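GTPase-activating protein skywalker (Drosophila melanogaster, PDB 6R82) acts as a GTPase-activating protein for Rab35 in synaptic vesicle protein turnover at neuromuscular junctions, and is represented here by its TLDc domain. Local coordinates at residues V51-T57 and Y72-F78; L58-C64 and F174-E180; Y92-T98 and L127-A131. One frame throughout, in Å; residues are numbered along the deposited sequence.

Contact 1 (V51-T57 and Y72-F78)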
loop_
_atom_site.group_PDB
_atom_site.type_symbol
_atom_site.label_atom_id
_atom_site.label_comp_id
_atom_site.label_asym_id
_atom_site.label_seq_id
_atom_site.Cartn_x
_atom_site.Cartn_y
_atom_site.Cartn_z
ATOM N N VAL A 51 1.046 2.719 12.451
ATOM C CA VAL A 51 0.434 3.344 11.279
ATOM C C VAL A 51 -1.083 3.432 11.343
ATOM O O VAL A 51 -1.676 4.136 10.506
ATOM C CB VAL A 51 0.849 2.642 9.963
ATOM C CG1 VAL A 51 2.352 2.363 9.931
ATOM C CG2 VAL A 51 0.040 1.362 9.722
ATOM N N GLU A 52 -1.742 2.737 12.273
ATOM C CA GLU A 52 -3.141 2.370 12.013
ATOM C C GLU A 52 -4.122 3.533 12.120
ATOM O O GLU A 52 -5.234 3.429 11.589
ATOM C CB GLU A 52 -3.585 1.241 12.953
ATOM C CG GLU A 52 -3.772 1.630 14.407
ATOM C CD GLU A 52 -4.184 0.415 15.252
ATOM O OE1 GLU A 52 -4.527 -0.643 14.663
ATOM O OE2 GLU A 52 -4.167 0.518 16.492
ATOM N N GLN A 53 -3.754 4.645 12.761
ATOM C CA GLN A 53 -4.651 5.801 12.815
ATOM C C GLN A 53 -4.339 6.886 11.770
ATOM O O GLN A 53 -5.013 7.929 11.755
ATOM C CB GLN A 53 -4.649 6.404 14.226
ATOM C CG GLN A 53 -5.286 5.477 15.317
ATOM C CD GLN A 53 -6.815 5.377 15.200
ATOM O OE1 GLN A 53 -7.388 5.619 14.139
ATOM N NE2 GLN A 53 -7.476 5.044 16.305
ATOM N N HIS A 54 -3.381 6.659 10.873
ATOM C CA HIS A 54 -3.076 7.629 9.813
ATOM C C HIS A 54 -3.906 7.365 8.563
ATOM O O HIS A 54 -4.128 6.216 8.190
ATOM C CB HIS A 54 -1.594 7.585 9.435
ATOM C CG HIS A 54 -0.690 8.168 10.478
ATOM N ND1 HIS A 54 -0.330 9.500 10.491
ATOM C CD2 HIS A 54 -0.071 7.601 11.538
ATOM C CE1 HIS A 54 0.452 9.736 11.532
ATOM N NE2 HIS A 54 0.635 8.596 12.178
ATOM N N GLU A 55 -4.349 8.434 7.902
ATOM C CA GLU A 55 -4.908 8.269 6.565
ATOM C C GLU A 55 -4.748 9.568 5.796
ATOM O O GLU A 55 -4.777 10.650 6.397
ATOM C CB GLU A 55 -6.388 7.863 6.595
ATOM C CG GLU A 55 -7.305 8.961 7.069
ATOM C CD GLU A 55 -8.780 8.666 6.799
ATOM O OE1 GLU A 55 -9.215 7.502 6.988
ATOM O OE2 GLU A 55 -9.496 9.610 6.392
ATOM N N PRO A 56 -4.510 9.498 4.485
ATOM C CA PRO A 56 -4.182 8.284 3.718
ATOM C C PRO A 56 -2.746 7.860 3.989
ATOM O O PRO A 56 -2.068 8.555 4.747
ATOM C CB PRO A 56 -4.332 8.740 2.272
ATOM C CG PRO A 56 -3.880 10.216 2.339
ATOM C CD PRO A 56 -4.379 10.726 3.674
ATOM N N THR A 57 -2.282 6.747 3.417
ATOM C CA THR A 57 -0.885 6.359 3.582
ATOM C C THR A 57 -0.328 5.888 2.249
ATOM O O THR A 57 -1.062 5.583 1.311
ATOM C CB THR A 57 -0.678 5.251 4.639
ATOM O OG1 THR A 57 -1.476 4.114 4.308
ATOM C CG2 THR A 57 -1.056 5.738 6.035
ATOM N N TYR A 72 -0.939 3.440 -2.760
ATOM C CA TYR A 72 -1.557 4.527 -2.022
ATOM C C TYR A 72 -2.839 3.980 -1.396
ATOM O O TYR A 72 -3.710 3.473 -2.108
ATOM C CB TYR A 72 -1.836 5.704 -2.961
ATOM C CG TYR A 72 -2.610 6.850 -2.356
ATOM C CD1 TYR A 72 -1.976 7.806 -1.573
ATOM C CD2 TYR A 72 -3.968 6.981 -2.567
ATOM C CE1 TYR A 72 -2.683 8.861 -1.013
ATOM C CE2 TYR A 72 -4.689 8.040 -2.009
ATOM C CZ TYR A 72 -4.031 8.969 -1.235
ATOM O OH TYR A 72 -4.736 10.007 -0.687
ATOM N N CYS A 73 -2.950 4.067 -0.070
ATOM C CA CYS A 73 -4.088 3.520 0.661
ATOM C C CYS A 73 -4.960 4.642 1.199
ATOM O O CYS A 73 -4.491 5.479 1.973
ATOM C CB CYS A 73 -3.609 2.635 1.806
ATOM S SG CYS A 73 -2.484 1.320 1.249
ATOM N N SER A 74 -6.242 4.621 0.842
ATOM C CA SER A 74 -7.124 5.731 1.182
ATOM C C SER A 74 -7.499 5.789 2.667
ATOM O O SER A 74 -7.805 6.874 3.166
ATOM C CB SER A 74 -8.397 5.644 0.343
ATOM O OG SER A 74 -9.038 4.401 0.591
ATOM N N SER A 75 -7.495 4.669 3.397
ATOM C CA SER A 75 -8.176 4.617 4.690
ATOM C C SER A 75 -7.253 4.096 5.782
ATOM O O SER A 75 -6.259 3.413 5.510
ATOM C CB SER A 75 -9.428 3.728 4.610
ATOM O OG SER A 75 -10.178 4.054 3.462
ATOM N N ARG A 76 -7.594 4.409 7.034
ATOM C CA ARG A 76 -6.746 3.954 8.129
ATOM C C ARG A 76 -6.831 2.439 8.290
ATOM O O ARG A 76 -7.893 1.831 8.117
ATOM C CB ARG A 76 -7.093 4.663 9.440
ATOM C CG ARG A 76 -8.499 4.942 9.652
ATOM C CD ARG A 76 -8.739 5.904 10.801
ATOM N NE ARG A 76 -10.181 5.916 10.913
ATOM C CZ ARG A 76 -10.878 5.483 11.952
ATOM N NH1 ARG A 76 -10.259 5.048 13.050
ATOM N NH2 ARG A 76 -12.203 5.529 11.894
ATOM N N TRP A 77 -5.687 1.823 8.574
ATOM C CA TRP A 77 -5.685 0.380 8.777
ATOM C C TRP A 77 -6.478 0.002 10.020
ATOM O O TRP A 77 -6.904 -1.145 10.139
ATOM C CB TRP A 77 -4.249 -0.143 8.848
ATOM C CG TRP A 77 -3.545 -0.144 7.497
ATOM C CD1 TRP A 77 -2.610 0.748 7.064
ATOM C CD2 TRP A 77 -3.729 -1.081 6.424
ATOM N NE1 TRP A 77 -2.207 0.430 5.790
ATOM C CE2 TRP A 77 -2.879 -0.687 5.372
ATOM C CE3 TRP A 77 -4.540 -2.209 6.250
ATOM C CZ2 TRP A 77 -2.795 -1.391 4.156
ATOM C CZ3 TRP A 77 -4.471 -2.903 5.031
ATOM C CH2 TRP A 77 -3.596 -2.493 4.007
ATOM N N PHE A 78 -6.701 0.956 10.933
ATOM C CA PHE A 78 -7.591 0.745 12.069
ATOM C C PHE A 78 -8.944 0.194 11.639
ATOM O O PHE A 78 -9.580 -0.539 12.401
ATOM C CB PHE A 78 -7.794 2.066 12.811
ATOM C CG PHE A 78 -8.632 1.960 14.072
ATOM C CD1 PHE A 78 -8.035 1.660 15.288
ATOM C CD2 PHE A 78 -10.005 2.215 14.038
ATOM C CE1 PHE A 78 -8.788 1.587 16.463
ATOM C CE2 PHE A 78 -10.774 2.146 15.197
ATOM C CZ PHE A 78 -10.168 1.830 16.413
HETATM O O HOH W 1 -3.309 3.558 8.503
HETATM O O HOH W 2 -3.859 4.182 5.521
HETATM O O HOH W 3 -0.526 1.532 3.691
#

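Contact 2 (L58-C64 and F174-E180)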
loop_
_atom_site.group_PDB
_atom_site.type_symbol
_atom_site.label_atom_id
_atom_site.label_comp_id
_atom_site.label_asym_id
_atom_site.label_seq_id
_atom_site.Cartn_x
_atom_site.Cartn_y
_atom_site.Cartn_z
ATOM N N LEU A 58 0.991 5.851 2.176
ATOM C CA LEU A 58 1.709 5.412 0.991
ATOM C C LEU A 58 2.621 4.268 1.408
ATOM O O LEU A 58 3.493 4.443 2.269
ATOM C CB LEU A 58 2.517 6.562 0.374
ATOM C CG LEU A 58 3.141 6.314 -1.004
ATOM C CD1 LEU A 58 2.078 5.879 -2.002
ATOM C CD2 LEU A 58 3.821 7.579 -1.496
ATOM N N LEU A 59 2.408 3.105 0.817
ATOM C CA LEU A 59 3.148 1.901 1.165
ATOM C C LEU A 59 4.148 1.608 0.054
ATOM O O LEU A 59 3.772 1.580 -1.122
ATOM C CB LEU A 59 2.182 0.728 1.366
ATOM C CG LEU A 59 2.732 -0.491 2.099
ATOM C CD1 LEU A 59 1.666 -1.105 3.007
ATOM C CD2 LEU A 59 3.239 -1.497 1.082
ATOM N N MET A 60 5.411 1.412 0.420
ATOM C CA MET A 60 6.475 1.164 -0.551
ATOM C C MET A 60 7.249 -0.090 -0.171
ATOM O O MET A 60 7.806 -0.167 0.926
ATOM C CB MET A 60 7.428 2.353 -0.646
ATOM C CG MET A 60 8.071 2.464 -2.026
ATOM S SD MET A 60 8.801 4.080 -2.286
ATOM C CE MET A 60 7.405 5.164 -1.930
ATOM N N ILE A 61 7.316 -1.047 -1.092
ATOM C CA ILE A 61 8.004 -2.317 -0.879
ATOM C C ILE A 61 9.232 -2.368 -1.774
ATOM O O ILE A 61 9.141 -2.125 -2.984
ATOM C CB ILE A 61 7.084 -3.517 -1.166
ATOM C CG1 ILE A 61 5.904 -3.522 -0.194
ATOM C CG2 ILE A 61 7.870 -4.838 -1.091
ATOM C CD1 ILE A 61 4.714 -4.308 -0.672
ATOM N N LYS A 62 10.371 -2.701 -1.181
ATOM C CA LYS A 62 11.596 -3.001 -1.912
ATOM C C LYS A 62 11.899 -4.485 -1.700
ATOM O O LYS A 62 12.142 -4.917 -0.566
ATOM C CB LYS A 62 12.742 -2.107 -1.435
ATOM C CG LYS A 62 12.632 -0.626 -1.889
ATOM C CD LYS A 62 12.955 0.360 -0.753
ATOM C CE LYS A 62 12.170 1.664 -0.879
ATOM N NZ LYS A 62 10.723 1.498 -0.534
ATOM N N THR A 63 11.866 -5.266 -2.781
ATOM C CA THR A 63 12.133 -6.698 -2.682
ATOM C C THR A 63 13.631 -6.992 -2.749
ATOM O O THR A 63 14.434 -6.176 -3.207
ATOM C CB THR A 63 11.426 -7.478 -3.793
ATOM O OG1 THR A 63 12.187 -7.402 -5.004
ATOM C CG2 THR A 63 10.030 -6.936 -4.028
ATOM N N CYS A 64 14.000 -8.192 -2.285
ATOM C CA CYS A 64 15.384 -8.642 -2.399
ATOM C C CYS A 64 15.810 -8.819 -3.850
ATOM O O CYS A 64 17.013 -8.850 -4.131
ATOM C CB CYS A 64 15.580 -9.951 -1.631
ATOM S SG CYS A 64 15.258 -9.849 0.160
ATOM N N PHE A 174 7.745 -12.764 -3.596
ATOM C CA PHE A 174 8.882 -11.906 -3.309
ATOM C C PHE A 174 9.230 -12.020 -1.837
ATOM O O PHE A 174 8.412 -12.439 -1.013
ATOM C CB PHE A 174 8.605 -10.438 -3.687
ATOM C CG PHE A 174 7.366 -9.851 -3.047
ATOM C CD1 PHE A 174 7.438 -9.195 -1.824
ATOM C CD2 PHE A 174 6.132 -9.947 -3.677
ATOM C CE1 PHE A 174 6.298 -8.658 -1.242
ATOM C CE2 PHE A 174 4.997 -9.416 -3.102
ATOM C CZ PHE A 174 5.077 -8.773 -1.882
ATOM N N GLU A 175 10.466 -11.658 -1.526
ATOM C CA GLU A 175 10.901 -11.431 -0.162
ATOM C C GLU A 175 11.146 -9.942 0.017
ATOM O O GLU A 175 11.681 -9.281 -0.880
ATOM C CB GLU A 175 12.170 -12.211 0.168
ATOM C CG GLU A 175 12.351 -12.449 1.652
ATOM C CD GLU A 175 13.757 -12.866 2.006
ATOM O OE1 GLU A 175 14.588 -12.980 1.082
ATOM O OE2 GLU A 175 14.034 -13.080 3.206
ATOM N N ILE A 176 10.752 -9.421 1.173
ATOM C CA ILE A 176 10.803 -7.990 1.443
ATOM C C ILE A 176 12.179 -7.646 1.993
ATOM O O ILE A 176 12.580 -8.149 3.048
ATOM C CB ILE A 176 9.695 -7.574 2.421
ATOM C CG1 ILE A 176 8.332 -7.753 1.747
ATOM C CG2 ILE A 176 9.898 -6.127 2.887
ATOM C CD1 ILE A 176 7.383 -8.649 2.511
ATOM N N ARG A 177 12.909 -6.796 1.271
ATOM C CA ARG A 177 14.151 -6.262 1.811
ATOM C C ARG A 177 13.870 -5.121 2.778
ATOM O O ARG A 177 14.418 -5.082 3.883
ATOM C CB ARG A 177 15.067 -5.791 0.684
ATOM C CG ARG A 177 16.498 -5.575 1.143
ATOM C CD ARG A 177 17.265 -4.673 0.193
ATOM N NE ARG A 177 17.181 -5.129 -1.193
ATOM C CZ ARG A 177 18.053 -4.795 -2.143
ATOM N NH1 ARG A 177 19.084 -4.004 -1.856
ATOM N NH2 ARG A 177 17.898 -5.253 -3.380
ATOM N N VAL A 178 13.014 -4.183 2.381
ATOM C CA VAL A 178 12.565 -3.131 3.285
ATOM C C VAL A 178 11.151 -2.722 2.894
ATOM O O VAL A 178 10.788 -2.687 1.712
ATOM C CB VAL A 178 13.549 -1.939 3.302
ATOM C CG1 VAL A 178 13.831 -1.464 1.900
ATOM C CG2 VAL A 178 13.011 -0.792 4.173
ATOM N N LEU A 179 10.333 -2.479 3.909
ATOM C CA LEU A 179 9.009 -1.911 3.730
ATOM C C LEU A 179 8.961 -0.560 4.429
ATOM O O LEU A 179 9.463 -0.418 5.548
ATOM C CB LEU A 179 7.930 -2.842 4.283
ATOM C CG LEU A 179 6.534 -2.231 4.178
ATOM C CD1 LEU A 179 5.629 -3.153 3.417
ATOM C CD2 LEU A 179 5.990 -1.972 5.562
ATOM N N GLU A 180 8.367 0.426 3.754
ATOM C CA GLU A 180 8.210 1.774 4.282
ATOM C C GLU A 180 6.761 2.219 4.142
ATOM O O GLU A 180 6.114 1.936 3.130
ATOM C CB GLU A 180 9.126 2.766 3.546
ATOM C CG GLU A 180 10.578 2.741 4.040
ATOM C CD GLU A 180 11.531 3.580 3.178
ATOM O OE1 GLU A 180 11.093 4.118 2.125
ATOM O OE2 GLU A 180 12.725 3.687 3.560
#

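Contact 3 (Y92-T98 and L127-A131)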
loop_
_atom_site.group_PDB
_atom_site.type_symbol
_atom_site.label_atom_id
_atom_site.label_comp_id
_atom_site.label_asym_id
_atom_site.label_seq_id
_atom_site.Cartn_x
_atom_site.Cartn_y
_atom_site.Cartn_z
ATOM N N TYR A 92 -12.948 -6.496 3.432
ATOM C CA TYR A 92 -12.338 -5.451 2.621
ATOM C C TYR A 92 -12.912 -4.084 2.975
ATOM O O TYR A 92 -14.113 -3.946 3.227
ATOM C CB TYR A 92 -12.545 -5.735 1.131
ATOM C CG TYR A 92 -11.520 -6.695 0.568
ATOM C CD1 TYR A 92 -10.274 -6.233 0.155
ATOM C CD2 TYR A 92 -11.786 -8.067 0.463
ATOM C CE1 TYR A 92 -9.321 -7.093 -0.351
ATOM C CE2 TYR A 92 -10.828 -8.946 -0.055
ATOM C CZ TYR A 92 -9.601 -8.449 -0.459
ATOM O OH TYR A 92 -8.623 -9.277 -0.968
ATOM N N PHE A 93 -12.048 -3.068 2.985
ATOM C CA PHE A 93 -12.474 -1.706 3.271
ATOM C C PHE A 93 -11.671 -0.744 2.396
ATOM O O PHE A 93 -10.767 -1.153 1.665
ATOM C CB PHE A 93 -12.322 -1.381 4.767
ATOM C CG PHE A 93 -10.888 -1.425 5.263
ATOM C CD1 PHE A 93 -10.258 -2.635 5.517
ATOM C CD2 PHE A 93 -10.176 -0.247 5.469
ATOM C CE1 PHE A 93 -8.948 -2.685 5.979
ATOM C CE2 PHE A 93 -8.867 -0.280 5.919
ATOM C CZ PHE A 93 -8.246 -1.503 6.177
ATOM N N GLY A 94 -12.022 0.537 2.450
ATOM C CA GLY A 94 -11.320 1.575 1.703
ATOM C C GLY A 94 -12.193 2.224 0.639
ATOM O O GLY A 94 -13.366 1.896 0.466
ATOM N N THR A 95 -11.599 3.189 -0.067
ATOM C CA THR A 95 -12.299 3.901 -1.130
ATOM C C THR A 95 -11.553 3.772 -2.453
ATOM O O THR A 95 -10.398 3.331 -2.515
ATOM C CB THR A 95 -12.472 5.395 -0.818
ATOM O OG1 THR A 95 -11.242 6.075 -1.115
ATOM C CG2 THR A 95 -12.852 5.620 0.624
ATOM N N GLY A 96 -12.235 4.211 -3.516
ATOM C CA GLY A 96 -11.726 4.185 -4.872
ATOM C C GLY A 96 -10.564 5.114 -5.161
ATOM O O GLY A 96 -10.077 5.108 -6.297
ATOM N N GLU A 97 -10.109 5.915 -4.187
ATOM C CA GLU A 97 -8.865 6.672 -4.349
ATOM C C GLU A 97 -7.632 5.800 -4.163
ATOM O O GLU A 97 -6.534 6.199 -4.573
ATOM C CB GLU A 97 -8.825 7.857 -3.367
ATOM C CG GLU A 97 -9.768 9.016 -3.742
ATOM C CD GLU A 97 -9.454 10.328 -2.981
ATOM O OE1 GLU A 97 -9.575 10.346 -1.732
ATOM O OE2 GLU A 97 -9.092 11.343 -3.633
ATOM N N THR A 98 -7.788 4.621 -3.555
ATOM C CA THR A 98 -6.689 3.670 -3.423
ATOM C C THR A 98 -6.182 3.267 -4.806
ATOM O O THR A 98 -6.970 3.062 -5.727
ATOM C CB THR A 98 -7.176 2.425 -2.659
ATOM O OG1 THR A 98 -7.616 2.795 -1.341
ATOM C CG2 THR A 98 -6.095 1.361 -2.582
ATOM N N LEU A 127 -12.614 -4.013 -4.143
ATOM C CA LEU A 127 -11.985 -4.647 -2.984
ATOM C C LEU A 127 -10.590 -4.060 -2.815
ATOM O O LEU A 127 -9.654 -4.466 -3.506
ATOM C CB LEU A 127 -11.917 -6.165 -3.159
ATOM C CG LEU A 127 -13.212 -6.936 -3.429
ATOM C CD1 LEU A 127 -12.927 -8.441 -3.558
ATOM C CD2 LEU A 127 -14.229 -6.674 -2.324
ATOM N N PHE A 128 -10.440 -3.133 -1.866
ATOM C CA PHE A 128 -9.251 -2.285 -1.796
ATOM C C PHE A 128 -8.228 -2.767 -0.771
ATOM O O PHE A 128 -7.091 -3.077 -1.134
ATOM C CB PHE A 128 -9.690 -0.840 -1.516
ATOM C CG PHE A 128 -10.591 -0.285 -2.580
ATOM C CD1 PHE A 128 -10.154 -0.193 -3.894
ATOM C CD2 PHE A 128 -11.885 0.105 -2.282
ATOM C CE1 PHE A 128 -10.999 0.289 -4.894
ATOM C CE2 PHE A 128 -12.728 0.594 -3.277
ATOM C CZ PHE A 128 -12.275 0.684 -4.585
ATOM N N MET A 129 -8.603 -2.822 0.506
ATOM C CA MET A 129 -7.681 -3.125 1.594
ATOM C C MET A 129 -8.304 -4.176 2.506
ATOM O O MET A 129 -9.514 -4.168 2.729
ATOM C CB MET A 129 -7.352 -1.867 2.443
ATOM C CG MET A 129 -6.854 -0.631 1.652
ATOM S SD MET A 129 -6.967 0.919 2.612
ATOM C CE MET A 129 -5.752 0.608 3.892
ATOM N N ALA A 130 -7.464 -5.057 3.052
ATOM C CA ALA A 130 -7.884 -6.020 4.070
ATOM C C ALA A 130 -6.675 -6.377 4.928
ATOM O O ALA A 130 -5.547 -6.385 4.435
ATOM C CB ALA A 130 -8.495 -7.280 3.444
ATOM N N ALA A 131 -6.902 -6.642 6.214
ATOM C CA ALA A 131 -5.780 -6.902 7.114
ATOM C C ALA A 131 -6.261 -7.612 8.370
ATOM O O ALA A 131 -7.344 -7.324 8.883
ATOM C CB ALA A 131 -5.064 -5.597 7.503
#

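Contact 1 (V51-T57 and Y72-F78)
A loop-to-loop contact that starts from the strand pair Thr57-Cys73 and ends where Glu52 meets Phe78 links the turn after helix 44-51 of the TLDc domain to the chain leaving strand 68-73. At the sheet end Thr57 and Cys73 form an antiparallel hydrogen-bonded pair: Thr57 N to Cys73 O is 2.9 Å and Cys73 N to Thr57 O is 2.8 Å. Pro56, preceded by a cis peptide bond, lays CB against CZ of the Tyr72 ring at 3.5 Å. At the far end Phe78 N donates to Glu52 O at 2.9 Å. Gln53 folds back at chi2 (-72°), which carries its amide over one face of the Phe78 ring, with NE2 3.6 Å from CD1 and the planes 15° apart. The same amide offers OE1, in the carbonyl plane on a lone pair, to Arg76 NH1 at 3.1 Å; amide and guanidinium are nearly coplanar. Glu52 meets the ring at its edge, while its OE1 is held by Arg80. Ordered waters lie between the two chains: one accepts the Trp77 N-H at 2.9 Å and lies within hydrogen-bonding distance of Val51 O and His54 O, and another joins Thr57 OG1 to Trp77 NE1, in the plane of the indole. Water thus satisfies both N-H groups of buried Trp77, while the Gln53 amide, used on its face and at its oxygen, ties the outer end.

Contact 2 (L58-C64 and F174-E180)
Backbone pairing carries this contact, with Met60 facing Glu180 and Lys62 facing Val178 as antiparallel hydrogen-bonded pairs of strands 57-63 and 173-185. Met60 N reaches Glu180 O at 2.8 Å. A classic beta bulge follows: Lys62 O accepts from both Arg177 N, at 2.7 Å, and Val178 N, at 3.2 Å, and the second strand turns a corner there.

Apolar packing fills the face of Ile61 and Leu179. With CG anti to the backbone N (chi1 177°), Leu179 sets CD1 between Ile61 CG1, at 3.6 Å, and Leu59 CD2, while Ile61 CG2 touches Phe174 CE1 and Ile176 CG1; Met148 packs on this group.

On the other face the aliphatic part of the Lys62 chain runs alongside Val178, Lys62 CB 3.6 Å from Val178 CG1. Its ammonium, buried here without a hydrogen-bond partner, makes just a long salt bridge, NZ to Glu180 OE1 at 3.8 Å; the same oxygen is hydrogen-bonded to Tyr182 OH. Shortening Lys62 to an alanine would probably leave the Val178 methyl without its covering chain and Glu180 without this positive charge. Backbone bonds and buried hydrocarbon thus bind the strands, the charge pair being a looser addition.

Contact 3 (Y92-T98 and L127-A131)
Tyr92 turns CG anti to its carbonyl carbon (chi1 -83°), which slots the ring between Leu127 and Ala130, whereas Phe93 places CG between its backbone N and carbonyl carbon (chi1 63°), folding its ring back over Met129. Leu127 CB lies 3.8 Å from the Tyr92 ring centroid over one face, and Ala130 CB lies 4.0 Å from it over the opposite face, a CH-pi contact on each side. The Phe93 ring receives Met129 CB over a face, and the thioether, bent at chi3, brings CE to 3.8 Å from Phe93 CE2; SD approaches obliquely in a Met-aromatic contact.

A single antiparallel bridge sets the two backbones beside these rings: Phe93 N donates to Met129 O at 2.8 Å, and Met129 N returns a bond to Phe93 O. It fastens the loop ahead of strand 99-104 to the short strand 129-131, which pairs with strand 135-138 in the TLDc sheet. Gly94 follows with a backbone shape that would jam a CB against the preceding carbonyl, and against Phe128 CB as well.

Phe128 lies under the type I turn Thr95 to Thr98, with Thr95 O 3.4 Å above the plane over the ring centre. That oxygen accepts from both Thr98 N and Thr98 OG1, while Thr95 OG1 takes the Glu97 N-H in an ST turn. Ser74 bonds Thr98 OG1 and Thr95 N, and Trp112 meets Phe128 edge-to-face.

Overall arrangement
Contact 2 is the most buried of the three; contacts 1 and 3 are partly buried, and their loops mix buried with exposed residues. Contacts 1 and 2 share strand 57-63, Thr57 belonging to the first and its continuation to the second, and they touch where Tyr72 packs on Leu58. Contacts 1 and 3, with centres about 10 Å apart, are stitched together by Ser74, whose OG probably bonds Thr95 N and Thr98 OG1. Contacts 2 and 3 do not touch, yet both reach the same antiparallel sheet. Chemistry follows place: continuous strand pairing and aliphatic packing in contact 2, water and polar side chains in contact 1, aromatic rings around one bridge in contact 3.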